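Local coordinates for cobalamin biosynthesis protein CobN (Mycobacterium tuberculosis, PDB 7C6O) that is the large catalytic subunit of cobaltochelatase, which probably binds the corrinoid precursor and inserts cobalt into its ring in an ATP-dependent step of cobalamin biosynthesis, at residues L179-A184 with A210-I215; T187-A192 with L359-P364; I383-G388 with G1139-A1144; L423-I428 with N1186-H1191. One frame throughout, in Å; residues are numbered along the deposited sequence. Where two conformers were deposited one is given.

Interaction 1: L179-A184 with A210-I215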
loop_
_atom_site.group_PDB
_atom_site.type_symbol
_atom_site.label_atom_id
_atom_site.label_comp_id
_atom_site.label_asym_id
_atom_site.label_seq_id
_atom_site.Cartn_x
_atom_site.Cartn_y
_atom_site.Cartn_z
ATOM N N LEU A 179 -25.503 -25.492 -3.289
ATOM C CA LEU A 179 -26.552 -24.992 -4.169
ATOM C C LEU A 179 -26.695 -25.977 -5.322
ATOM O O LEU A 179 -25.807 -26.077 -6.175
ATOM C CB LEU A 179 -26.217 -23.591 -4.673
ATOM C CG LEU A 179 -27.252 -22.951 -5.601
ATOM C CD1 LEU A 179 -28.573 -22.735 -4.875
ATOM C CD2 LEU A 179 -26.731 -21.641 -6.172
ATOM N N GLU A 180 -27.800 -26.718 -5.344
ATOM C CA GLU A 180 -27.958 -27.777 -6.331
ATOM C C GLU A 180 -28.206 -27.184 -7.713
ATOM O O GLU A 180 -29.097 -26.351 -7.899
ATOM C CB GLU A 180 -29.097 -28.713 -5.934
ATOM C CG GLU A 180 -28.836 -29.494 -4.649
ATOM C CD GLU A 180 -27.634 -30.422 -4.748
ATOM O OE1 GLU A 180 -27.268 -30.821 -5.875
ATOM O OE2 GLU A 180 -27.053 -30.757 -3.694
ATOM N N ARG A 181 -27.401 -27.612 -8.679
ATOM C CA ARG A 181 -27.476 -27.165 -10.060
ATOM C C ARG A 181 -27.233 -28.362 -10.963
ATOM O O ARG A 181 -26.581 -29.328 -10.550
ATOM C CB ARG A 181 -26.433 -26.077 -10.365
ATOM C CG ARG A 181 -26.492 -24.863 -9.456
ATOM C CD ARG A 181 -25.334 -23.910 -9.727
ATOM N NE ARG A 181 -25.430 -23.277 -11.040
ATOM C CZ ARG A 181 -24.716 -23.632 -12.103
ATOM N NH1 ARG A 181 -23.835 -24.621 -12.020
ATOM N NH2 ARG A 181 -24.879 -22.992 -13.253
ATOM N N PRO A 182 -27.740 -28.333 -12.192
ATOM C CA PRO A 182 -27.433 -29.415 -13.132
ATOM C C PRO A 182 -25.952 -29.439 -13.468
ATOM O O PRO A 182 -25.285 -28.403 -13.522
ATOM C CB PRO A 182 -28.276 -29.072 -14.367
ATOM C CG PRO A 182 -29.286 -28.078 -13.897
ATOM C CD PRO A 182 -28.633 -27.325 -12.786
ATOM N N ASP A 183 -25.438 -30.645 -13.689
ATOM C CA ASP A 183 -24.045 -30.824 -14.085
ATOM C C ASP A 183 -23.928 -30.558 -15.580
ATOM O O ASP A 183 -24.468 -31.312 -16.397
ATOM C CB ASP A 183 -23.569 -32.231 -13.735
ATOM C CG ASP A 183 -22.061 -32.383 -13.838
ATOM O OD1 ASP A 183 -21.424 -31.634 -14.607
ATOM O OD2 ASP A 183 -21.509 -33.261 -13.143
ATOM N N ALA A 184 -23.222 -29.486 -15.942
ATOM C CA ALA A 184 -23.015 -29.148 -17.343
ATOM C C ALA A 184 -21.990 -30.044 -18.022
ATOM O O ALA A 184 -21.846 -29.972 -19.247
ATOM C CB ALA A 184 -22.587 -27.685 -17.476
ATOM N N ALA A 210 -25.090 -16.686 -11.382
ATOM C CA ALA A 210 -24.407 -16.008 -12.477
ATOM C C ALA A 210 -22.916 -16.312 -12.470
ATOM O O ALA A 210 -22.317 -16.541 -13.528
ATOM C CB ALA A 210 -24.650 -14.503 -12.396
ATOM N N LEU A 211 -22.298 -16.317 -11.287
ATOM C CA LEU A 211 -20.880 -16.650 -11.208
ATOM C C LEU A 211 -20.638 -18.104 -11.587
ATOM O O LEU A 211 -19.642 -18.421 -12.249
ATOM C CB LEU A 211 -20.342 -16.361 -9.806
ATOM C CG LEU A 211 -18.831 -16.548 -9.641
ATOM C CD1 LEU A 211 -18.077 -15.778 -10.722
ATOM C CD2 LEU A 211 -18.372 -16.116 -8.256
ATOM N N CYS A 212 -21.545 -19.002 -11.189
ATOM C CA CYS A 212 -21.423 -20.402 -11.585
ATOM C C CYS A 212 -21.486 -20.556 -13.100
ATOM O O CYS A 212 -20.716 -21.327 -13.685
ATOM C CB CYS A 212 -22.514 -21.241 -10.917
ATOM S SG CYS A 212 -22.283 -21.513 -9.146
ATOM N N ARG A 213 -22.400 -19.833 -13.755
ATOM C CA ARG A 213 -22.485 -19.907 -15.211
ATOM C C ARG A 213 -21.225 -19.355 -15.871
ATOM O O ARG A 213 -20.770 -19.883 -16.891
ATOM C CB ARG A 213 -23.725 -19.161 -15.703
ATOM C CG ARG A 213 -25.032 -19.831 -15.308
ATOM C CD ARG A 213 -26.234 -19.105 -15.875
ATOM N NE ARG A 213 -27.483 -19.720 -15.434
ATOM C CZ ARG A 213 -28.692 -19.303 -15.795
ATOM N NH1 ARG A 213 -28.822 -18.263 -16.609
ATOM N NH2 ARG A 213 -29.772 -19.926 -15.342
ATOM N N ALA A 214 -20.641 -18.299 -15.297
ATOM C CA ALA A 214 -19.392 -17.770 -15.835
ATOM C C ALA A 214 -18.257 -18.774 -15.678
ATOM O O ALA A 214 -17.389 -18.881 -16.553
ATOM C CB ALA A 214 -19.041 -16.448 -15.151
ATOM N N ILE A 215 -18.243 -19.513 -14.565
ATOM C CA ILE A 215 -17.240 -20.557 -14.366
ATOM C C ILE A 215 -17.389 -21.644 -15.420
ATOM O O ILE A 215 -16.398 -22.123 -15.988
ATOM C CB ILE A 215 -17.349 -21.128 -12.940
ATOM C CG1 ILE A 215 -16.894 -20.084 -11.916
ATOM C CG2 ILE A 215 -16.547 -22.417 -12.808
ATOM C CD1 ILE A 215 -17.251 -20.441 -10.490
#
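Arg181 lays its guanidinium group flat against Cys212, on helix 206-217. Its side chain starts with CB directed at the helix, and CG is anti to the carbonyl carbon (chi1 -56°), beside the backbone N. CB and CG carry the chain towards the helix. First to touch is CD, 3.9 Å from Cys212 SG. A bend at chi3 (68°) then turns the charged end over the cysteine methylene, bringing NE to 3.6 Å from Cys212 CB. Next comes CZ, 3.5 Å from that same CB, which stands almost over the centre of the guanidinium face. NH1 stays within 3.8 Å of Cys212 CB, whereas NH2 reaches onward to Arg213, lying 3.8 Å from its CG. The two guanidinium planes are turned 54° apart.

The nitrogens find their charged partners on the same helix. NE pairs with Glu209 OE1 and NH1 with Glu216 OE2, while Glu209 OE2 takes Arg213 NE, so two arginines share one carboxylate. Pro222, on strand 221-227, also packs against both Arg181 and Cys212. Helix 206-217 belongs to the connection between the adjacent parallel strands 190-196 and 221-227, a beta-alpha-beta crossover, and the loop holding Arg181 follows the edge strand 176-178 of that sheet. Across the contact itself there is no hydrogen bond: the cysteine methylene supports the face of the cation, with the sulfur beside CD, while the flanking glutamates probably balance its charge and fix how the group is rotated.

Interaction 2: T187-A192 with L359-P364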
loop_
_atom_site.group_PDB
_atom_site.type_symbol
_atom_site.label_atom_id
_atom_site.label_comp_id
_atom_site.label_asym_id
_atom_site.label_seq_id
_atom_site.Cartn_x
_atom_site.Cartn_y
_atom_site.Cartn_z
ATOM N N THR A 187 -14.997 -30.229 -17.903
ATOM C CA THR A 187 -13.860 -31.049 -17.500
ATOM C C THR A 187 -12.709 -30.235 -16.919
ATOM O O THR A 187 -11.646 -30.799 -16.639
ATOM C CB THR A 187 -13.360 -31.879 -18.685
ATOM O OG1 THR A 187 -13.074 -31.012 -19.790
ATOM C CG2 THR A 187 -14.411 -32.900 -19.103
ATOM N N GLY A 188 -12.887 -28.932 -16.721
ATOM C CA GLY A 188 -11.838 -28.103 -16.181
ATOM C C GLY A 188 -11.722 -28.216 -14.674
ATOM O O GLY A 188 -12.253 -29.142 -14.052
ATOM N N PRO A 189 -11.023 -27.267 -14.058
ATOM C CA PRO A 189 -10.840 -27.317 -12.605
ATOM C C PRO A 189 -12.133 -27.014 -11.865
ATOM O O PRO A 189 -13.025 -26.326 -12.368
ATOM C CB PRO A 189 -9.786 -26.236 -12.344
ATOM C CG PRO A 189 -9.970 -25.269 -13.465
ATOM C CD PRO A 189 -10.361 -26.097 -14.662
ATOM N N THR A 190 -12.224 -27.545 -10.650
ATOM C CA THR A 190 -13.382 -27.335 -9.792
ATOM C C THR A 190 -13.191 -26.043 -9.005
ATOM O O THR A 190 -12.223 -25.909 -8.249
ATOM C CB THR A 190 -13.575 -28.521 -8.850
ATOM O OG1 THR A 190 -13.870 -29.692 -9.619
ATOM C CG2 THR A 190 -14.718 -28.254 -7.883
ATOM N N ILE A 191 -14.111 -25.100 -9.184
ATOM C CA ILE A 191 -14.033 -23.783 -8.562
ATOM C C ILE A 191 -15.152 -23.688 -7.534
ATOM O O ILE A 191 -16.333 -23.626 -7.894
ATOM C CB ILE A 191 -14.137 -22.655 -9.597
ATOM C CG1 ILE A 191 -13.108 -22.852 -10.713
ATOM C CG2 ILE A 191 -13.965 -21.298 -8.926
ATOM C CD1 ILE A 191 -11.674 -22.915 -10.231
ATOM N N ALA A 192 -14.788 -23.678 -6.256
ATOM C CA ALA A 192 -15.783 -23.488 -5.213
ATOM C C ALA A 192 -16.205 -22.025 -5.151
ATOM O O ALA A 192 -15.394 -21.121 -5.367
ATOM C CB ALA A 192 -15.232 -23.937 -3.860
ATOM N N LEU A 359 -2.988 -23.502 -13.068
ATOM C CA LEU A 359 -1.547 -23.547 -12.836
ATOM C C LEU A 359 -1.120 -24.870 -12.213
ATOM O O LEU A 359 -0.035 -25.382 -12.507
ATOM C CB LEU A 359 -1.120 -22.381 -11.947
ATOM C CG LEU A 359 -1.239 -20.979 -12.546
ATOM C CD1 LEU A 359 -0.936 -19.921 -11.495
ATOM C CD2 LEU A 359 -0.311 -20.834 -13.747
ATOM N N ARG A 360 -1.960 -25.438 -11.347
ATOM C CA ARG A 360 -1.613 -26.710 -10.720
ATOM C C ARG A 360 -1.592 -27.845 -11.735
ATOM O O ARG A 360 -0.888 -28.841 -11.536
ATOM C CB ARG A 360 -2.593 -27.024 -9.593
ATOM C CG ARG A 360 -2.181 -28.187 -8.700
ATOM C CD ARG A 360 -1.106 -27.770 -7.710
ATOM N NE ARG A 360 -1.557 -26.647 -6.891
ATOM C CZ ARG A 360 -2.282 -26.774 -5.784
ATOM N NH1 ARG A 360 -2.636 -27.978 -5.352
ATOM N NH2 ARG A 360 -2.653 -25.696 -5.106
ATOM N N GLN A 361 -2.332 -27.701 -12.832
ATOM C CA GLN A 361 -2.464 -28.763 -13.821
ATOM C C GLN A 361 -1.349 -28.768 -14.858
ATOM O O GLN A 361 -1.169 -29.781 -15.543
ATOM C CB GLN A 361 -3.810 -28.646 -14.543
ATOM C CG GLN A 361 -5.026 -28.700 -13.631
ATOM C CD GLN A 361 -6.323 -28.450 -14.384
ATOM O OE1 GLN A 361 -6.313 -28.139 -15.578
ATOM N NE2 GLN A 361 -7.447 -28.583 -13.689
ATOM N N VAL A 362 -0.606 -27.676 -14.996
ATOM C CA VAL A 362 0.411 -27.545 -16.034
ATOM C C VAL A 362 1.772 -27.858 -15.425
ATOM O O VAL A 362 2.211 -27.187 -14.483
ATOM C CB VAL A 362 0.393 -26.142 -16.662
ATOM C CG1 VAL A 362 1.430 -26.040 -17.773
ATOM C CG2 VAL A 362 -0.996 -25.821 -17.192
ATOM N N ALA A 363 2.438 -28.877 -15.964
ATOM C CA ALA A 363 3.758 -29.249 -15.483
ATOM C C ALA A 363 4.777 -28.170 -15.845
ATOM O O ALA A 363 4.585 -27.426 -16.810
ATOM C CB ALA A 363 4.186 -30.588 -16.079
ATOM N N PRO A 364 5.868 -28.060 -15.078
ATOM C CA PRO A 364 6.891 -27.049 -15.397
ATOM C C PRO A 364 7.369 -27.083 -16.840
ATOM O O PRO A 364 7.607 -26.022 -17.429
ATOM C CB PRO A 364 8.019 -27.392 -14.417
ATOM C CG PRO A 364 7.310 -27.956 -13.239
ATOM C CD PRO A 364 6.143 -28.732 -13.795
#
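Pro189 meets Gln361 through a single nitrogen, the amide NE2, which rests against the pyrrolidine ring. The closest approach is NE2 to Pro189 CB, 3.6 Å, and NE2 lies 3.8 Å from Pro189 CA. Moving round the ring the distance opens, to 4.0 Å between NE2 and Pro189 CD and 4.2 Å between NE2 and Pro189 CG. The two side chains cross at about a right angle, with NE2 the atom that touches the ring. Its reach comes from an extended chain: CG of Gln361 stands anti to the carbonyl carbon (chi1 -58°), and the next torsion is trans at 175°.

Pro189 is the buried partner. Its ring also packs on Val354 and Ala357 of helix 343-361, where Ile191 joins it against Ala353 and Ala357. The proline leads into strand 190-196, an inner strand of a mixed, mostly parallel beta-sheet, flanked by strands 221-227 and 246-249, and helix 343-361 packs across this part of the sheet after the edge strand 337-341. Backbone bonds from Pro189 and Ile191 to Arg221 continue the parallel pairing.

On the other side the contact is looser. Gln361 is exposed, at the weakly bonded last turn of its helix, and its OE1 accepts from Arg358 NH1, which holds the amide at the oxygen end. Gly188 barely takes part, its C lying 4.4 Å from Gln361 NE2.

Interaction 3: I383-G388 with G1139-A1144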
loop_
_atom_site.group_PDB
_atom_site.type_symbol
_atom_site.label_atom_id
_atom_site.label_comp_id
_atom_site.label_asym_id
_atom_site.label_seq_id
_atom_site.Cartn_x
_atom_site.Cartn_y
_atom_site.Cartn_z
ATOM N N ILE A 383 16.490 0.121 -17.169
ATOM C CA ILE A 383 15.653 -1.070 -17.086
ATOM C C ILE A 383 15.975 -1.818 -15.799
ATOM O O ILE A 383 17.144 -1.980 -15.434
ATOM C CB ILE A 383 15.861 -1.966 -18.324
ATOM C CG1 ILE A 383 14.926 -1.542 -19.461
ATOM C CG2 ILE A 383 15.660 -3.436 -17.978
ATOM C CD1 ILE A 383 15.258 -0.207 -20.092
ATOM N N GLY A 384 14.939 -2.268 -15.105
ATOM C CA GLY A 384 15.107 -3.062 -13.913
ATOM C C GLY A 384 14.956 -2.327 -12.601
ATOM O O GLY A 384 15.547 -2.760 -11.605
ATOM N N ASN A 385 14.195 -1.235 -12.568
ATOM C CA ASN A 385 13.980 -0.506 -11.326
ATOM C C ASN A 385 13.357 -1.428 -10.285
ATOM O O ASN A 385 12.279 -1.990 -10.502
ATOM C CB ASN A 385 13.084 0.708 -11.578
ATOM C CG ASN A 385 13.251 1.789 -10.525
ATOM O OD1 ASN A 385 13.626 1.513 -9.386
ATOM N ND2 ASN A 385 12.970 3.033 -10.903
ATOM N N ALA A 386 14.044 -1.589 -9.158
ATOM C CA ALA A 386 13.545 -2.428 -8.071
ATOM C C ALA A 386 14.215 -1.971 -6.789
ATOM O O ALA A 386 15.429 -2.132 -6.634
ATOM C CB ALA A 386 13.823 -3.906 -8.333
ATOM N N VAL A 387 13.427 -1.415 -5.870
ATOM C CA VAL A 387 13.986 -0.779 -4.686
ATOM C C VAL A 387 14.626 -1.827 -3.787
ATOM O O VAL A 387 13.999 -2.835 -3.434
ATOM C CB VAL A 387 12.900 0.015 -3.949
ATOM C CG1 VAL A 387 13.407 0.479 -2.595
ATOM C CG2 VAL A 387 12.481 1.207 -4.797
ATOM N N GLY A 388 15.890 -1.596 -3.425
ATOM C CA GLY A 388 16.643 -2.485 -2.564
ATOM C C GLY A 388 17.024 -3.821 -3.161
ATOM O O GLY A 388 17.654 -4.631 -2.469
ATOM N N GLY A 1139 23.775 -2.025 -9.234
ATOM C CA GLY A 1139 24.562 -1.139 -8.395
ATOM C C GLY A 1139 24.882 0.172 -9.089
ATOM O O GLY A 1139 24.780 1.245 -8.490
ATOM N N ALA A 1140 25.261 0.100 -10.366
ATOM C CA ALA A 1140 25.488 1.309 -11.151
ATOM C C ALA A 1140 24.197 2.094 -11.338
ATOM O O ALA A 1140 24.204 3.331 -11.318
ATOM C CB ALA A 1140 26.091 0.938 -12.505
ATOM N N PHE A 1141 23.081 1.383 -11.527
ATOM C CA PHE A 1141 21.772 2.020 -11.634
ATOM C C PHE A 1141 21.470 2.871 -10.405
ATOM O O PHE A 1141 20.966 3.994 -10.528
ATOM C CB PHE A 1141 20.704 0.937 -11.826
ATOM C CG PHE A 1141 19.294 1.459 -11.933
ATOM C CD1 PHE A 1141 18.567 1.791 -10.800
ATOM C CD2 PHE A 1141 18.680 1.570 -13.170
ATOM C CE1 PHE A 1141 17.270 2.259 -10.899
ATOM C CE2 PHE A 1141 17.381 2.032 -13.275
ATOM C CZ PHE A 1141 16.676 2.376 -12.138
ATOM N N GLU A 1142 21.756 2.350 -9.211
ATOM C CA GLU A 1142 21.443 3.083 -7.988
ATOM C C GLU A 1142 22.286 4.347 -7.864
ATOM O O GLU A 1142 21.814 5.364 -7.345
ATOM C CB GLU A 1142 21.640 2.181 -6.770
ATOM C CG GLU A 1142 20.693 0.990 -6.721
ATOM C CD GLU A 1142 19.245 1.399 -6.516
ATOM O OE1 GLU A 1142 19.005 2.480 -5.938
ATOM O OE2 GLU A 1142 18.347 0.638 -6.936
ATOM N N MET A 1143 23.540 4.299 -8.322
ATOM C CA MET A 1143 24.355 5.509 -8.320
ATOM C C MET A 1143 23.763 6.563 -9.247
ATOM O O MET A 1143 23.669 7.742 -8.884
ATOM C CB MET A 1143 25.793 5.184 -8.724
ATOM C CG MET A 1143 26.547 4.330 -7.719
ATOM S SD MET A 1143 28.224 3.971 -8.286
ATOM C CE MET A 1143 28.830 2.940 -6.959
ATOM N N ALA A 1144 23.343 6.150 -10.446
ATOM C CA ALA A 1144 22.780 7.099 -11.402
ATOM C C ALA A 1144 21.457 7.669 -10.909
ATOM O O ALA A 1144 21.176 8.856 -11.113
ATOM C CB ALA A 1144 22.596 6.429 -12.763
HETATM O O HOH W 1 15.596 0.565 -8.020
HETATM O O HOH W 2 16.647 1.009 -4.493
#
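The amide of Asn385 and the ring of Phe1141 meet obliquely, with their planes 63° apart. Phe1141 CZ makes the nearest approach, 3.8 Å from Asn385 CG, and CE1 lies 4.0 Å from Asn385 OD1. Phe1141 CG is anti to the backbone N (chi1 179°), which carries the ring away from its helix to the loop. The backbone N of Ile383 lies farther off, 4.4 Å from Phe1141 CE2.

Beside this amide-ring contact, water joins the segments. One molecule donates to Asn385 OD1 (2.6 Å) and to Glu1142 OE2 (3.0 Å) and accepts from Ala386 N (2.9 Å). A second accepts from Gly388 N and gives OE2 a weak bond. Asn385 and Glu1142 were each modelled in two conformers, so this network describes one of the states and is to that extent doubtful. Lys1138 pairs with Glu1142 OE2 and donates to Ala386 O, so one lysine ties the carboxylate to the loop backbone.

Segment 383-388 lies in the connection between strand 369-373 and helix 391-405, against helix 1136-1157, which also packs on helices 1126-1132, 1176-1185 and 1187-1203.

Interaction 4: L423-I428 with N1186-H1191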
loop_
_atom_site.group_PDB
_atom_site.type_symbol
_atom_site.label_atom_id
_atom_site.label_comp_id
_atom_site.label_asym_id
_atom_site.label_seq_id
_atom_site.Cartn_x
_atom_site.Cartn_y
_atom_site.Cartn_z
ATOM N N LEU A 423 22.613 -11.001 -18.812
ATOM C CA LEU A 423 21.174 -11.131 -19.006
ATOM C C LEU A 423 20.531 -9.775 -19.263
ATOM O O LEU A 423 19.779 -9.604 -20.229
ATOM C CB LEU A 423 20.535 -11.802 -17.791
ATOM C CG LEU A 423 19.016 -11.978 -17.873
ATOM C CD1 LEU A 423 18.649 -12.908 -19.023
ATOM C CD2 LEU A 423 18.450 -12.489 -16.555
ATOM N N ILE A 424 20.821 -8.794 -18.404
ATOM C CA ILE A 424 20.154 -7.505 -18.533
ATOM C C ILE A 424 20.630 -6.774 -19.784
ATOM O O ILE A 424 19.844 -6.075 -20.434
ATOM C CB ILE A 424 20.354 -6.668 -17.251
ATOM C CG1 ILE A 424 19.286 -5.577 -17.155
ATOM C CG2 ILE A 424 21.757 -6.075 -17.172
ATOM C CD1 ILE A 424 17.898 -6.123 -16.886
ATOM N N HIS A 425 21.903 -6.938 -20.160
ATOM C CA HIS A 425 22.378 -6.337 -21.404
ATOM C C HIS A 425 21.670 -6.946 -22.606
ATOM O O HIS A 425 21.329 -6.237 -23.560
ATOM C CB HIS A 425 23.891 -6.506 -21.538
ATOM C CG HIS A 425 24.680 -5.708 -20.548
ATOM N ND1 HIS A 425 26.057 -5.702 -20.528
ATOM C CD2 HIS A 425 24.285 -4.895 -19.539
ATOM C CE1 HIS A 425 26.478 -4.916 -19.553
ATOM N NE2 HIS A 425 25.423 -4.416 -18.936
ATOM N N ALA A 426 21.444 -8.261 -22.577
ATOM C CA ALA A 426 20.721 -8.911 -23.664
ATOM C C ALA A 426 19.290 -8.399 -23.755
ATOM O O ALA A 426 18.749 -8.235 -24.855
ATOM C CB ALA A 426 20.739 -10.428 -23.471
ATOM N N LEU A 427 18.660 -8.135 -22.607
ATOM C CA LEU A 427 17.300 -7.606 -22.616
ATOM C C LEU A 427 17.264 -6.183 -23.158
ATOM O O LEU A 427 16.371 -5.834 -23.937
ATOM C CB LEU A 427 16.702 -7.663 -21.211
ATOM C CG LEU A 427 15.292 -7.091 -21.055
ATOM C CD1 LEU A 427 14.321 -7.778 -22.015
ATOM C CD2 LEU A 427 14.811 -7.214 -19.616
ATOM N N ILE A 428 18.227 -5.348 -22.762
ATOM C CA ILE A 428 18.279 -3.980 -23.274
ATOM C C ILE A 428 18.461 -3.982 -24.786
ATOM O O ILE A 428 17.818 -3.210 -25.508
ATOM C CB ILE A 428 19.401 -3.193 -22.571
ATOM C CG1 ILE A 428 19.085 -3.023 -21.084
ATOM C CG2 ILE A 428 19.606 -1.843 -23.239
ATOM C CD1 ILE A 428 20.270 -2.567 -20.263
ATOM N N ASN A 1186 27.096 -0.696 -16.788
ATOM C CA ASN A 1186 25.923 0.096 -17.140
ATOM C C ASN A 1186 26.334 1.395 -17.823
ATOM O O ASN A 1186 26.191 2.478 -17.239
ATOM C CB ASN A 1186 25.087 0.383 -15.890
ATOM C CG ASN A 1186 23.664 0.800 -16.215
ATOM O OD1 ASN A 1186 23.378 1.290 -17.307
ATOM N ND2 ASN A 1186 22.764 0.615 -15.257
ATOM N N PRO A 1187 26.837 1.332 -19.057
ATOM C CA PRO A 1187 27.245 2.571 -19.740
ATOM C C PRO A 1187 26.093 3.532 -19.970
ATOM O O PRO A 1187 26.315 4.749 -20.018
ATOM C CB PRO A 1187 27.835 2.058 -21.062
ATOM C CG PRO A 1187 27.154 0.743 -21.284
ATOM C CD PRO A 1187 26.975 0.147 -19.921
ATOM N N TRP A 1188 24.865 3.022 -20.103
ATOM C CA TRP A 1188 23.708 3.900 -20.254
ATOM C C TRP A 1188 23.543 4.801 -19.037
ATOM O O TRP A 1188 23.232 5.991 -19.171
ATOM C CB TRP A 1188 22.444 3.067 -20.476
ATOM C CG TRP A 1188 22.593 2.022 -21.542
ATOM C CD1 TRP A 1188 22.365 2.175 -22.878
ATOM C CD2 TRP A 1188 23.010 0.662 -21.359
ATOM N NE1 TRP A 1188 22.611 0.994 -23.539
ATOM C CE2 TRP A 1188 23.009 0.050 -22.629
ATOM C CE3 TRP A 1188 23.380 -0.099 -20.244
ATOM C CZ2 TRP A 1188 23.367 -1.283 -22.816
ATOM C CZ3 TRP A 1188 23.733 -1.423 -20.431
ATOM C CH2 TRP A 1188 23.726 -2.002 -21.707
ATOM N N ALA A 1189 23.751 4.249 -17.840
ATOM C CA ALA A 1189 23.628 5.046 -16.624
ATOM C C ALA A 1189 24.770 6.049 -16.506
ATOM O O ALA A 1189 24.569 7.170 -16.022
ATOM C CB ALA A 1189 23.583 4.132 -15.402
ATOM N N LEU A 1190 25.974 5.661 -16.935
ATOM C CA LEU A 1190 27.092 6.600 -16.947
ATOM C C LEU A 1190 26.804 7.779 -17.866
ATOM O O LEU A 1190 27.082 8.931 -17.517
ATOM C CB LEU A 1190 28.374 5.886 -17.380
ATOM C CG LEU A 1190 29.622 6.761 -17.521
ATOM C CD1 LEU A 1190 29.993 7.387 -16.185
ATOM C CD2 LEU A 1190 30.788 5.955 -18.078
ATOM N N HIS A 1191 26.241 7.506 -19.045
ATOM C CA HIS A 1191 25.846 8.578 -19.950
ATOM C C HIS A 1191 24.811 9.491 -19.302
ATOM O O HIS A 1191 24.914 10.721 -19.387
ATOM C CB HIS A 1191 25.304 7.978 -21.249
ATOM C CG HIS A 1191 25.073 8.984 -22.334
ATOM N ND1 HIS A 1191 23.907 9.712 -22.438
ATOM C CD2 HIS A 1191 25.855 9.375 -23.368
ATOM C CE1 HIS A 1191 23.984 10.513 -23.486
ATOM N NE2 HIS A 1191 25.156 10.327 -24.068
#
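His425 NE2 is hydrogen-bonded to the carbonyl Ser1185 O and at the same time lies 3.7 Å from Trp1188 CZ3. That bond steadies the imidazole while the tryptophan presents its edge to one imidazole face. This is an offset edge-to-face pair, with the ring centroids of His425 and the Trp1188 six-membered ring 5.2 Å apart and the planes at 73°. His425 CD2 comes closest, 3.6 Å from Trp1188 CZ3.

One face of the indole takes Ile428: its CD1 makes a CH-pi contact, 3.8 Å from the centroid of the Trp1188 six-membered ring and 19° off the normal, and its CG2 sits 3.8 Å from Trp1188 CZ2. Pro1187 CG lies over the opposite face, towards the rim. With CG beside the backbone N (chi1 -49°), Trp1188 directs its indole from the first turn of its helix to His425 and Ile428. Asn1186 is the N-cap there: its OD1 accepts from Ala1189 N at 3.0 Å.

Helix 420-431 thus joins the start of helix 1187-1203 at the surface. Tyr1137 of helix 1136-1157 packs on Ile424 and Ile428 and accepts from Asn1186 ND2 through its carbonyl, while helix 391-405 lies against Leu423.

How the interactions relate
From the N terminus, interaction 1 closes a short loop within the seven-stranded mixed sheet region that runs from strand 176-178 to strand 337-341, and interaction 2 crosses it, since 187-192 falls between its segments and packs against the end of helix 343-361. The two touch where Ile215 CD1 packs on Ile191 CG2, 3.7 Å apart. Interactions 3 and 4 follow in series and cross each other, each closing a loop of about 750 residues that brings the region after strand 369-373 against the C-terminal helices. They adjoin through Ile383 with Ile424 and Ala1144 with Ala1189. The two pairs are separate: the nearest atoms of interactions 2 and 4 are about 17 Å apart.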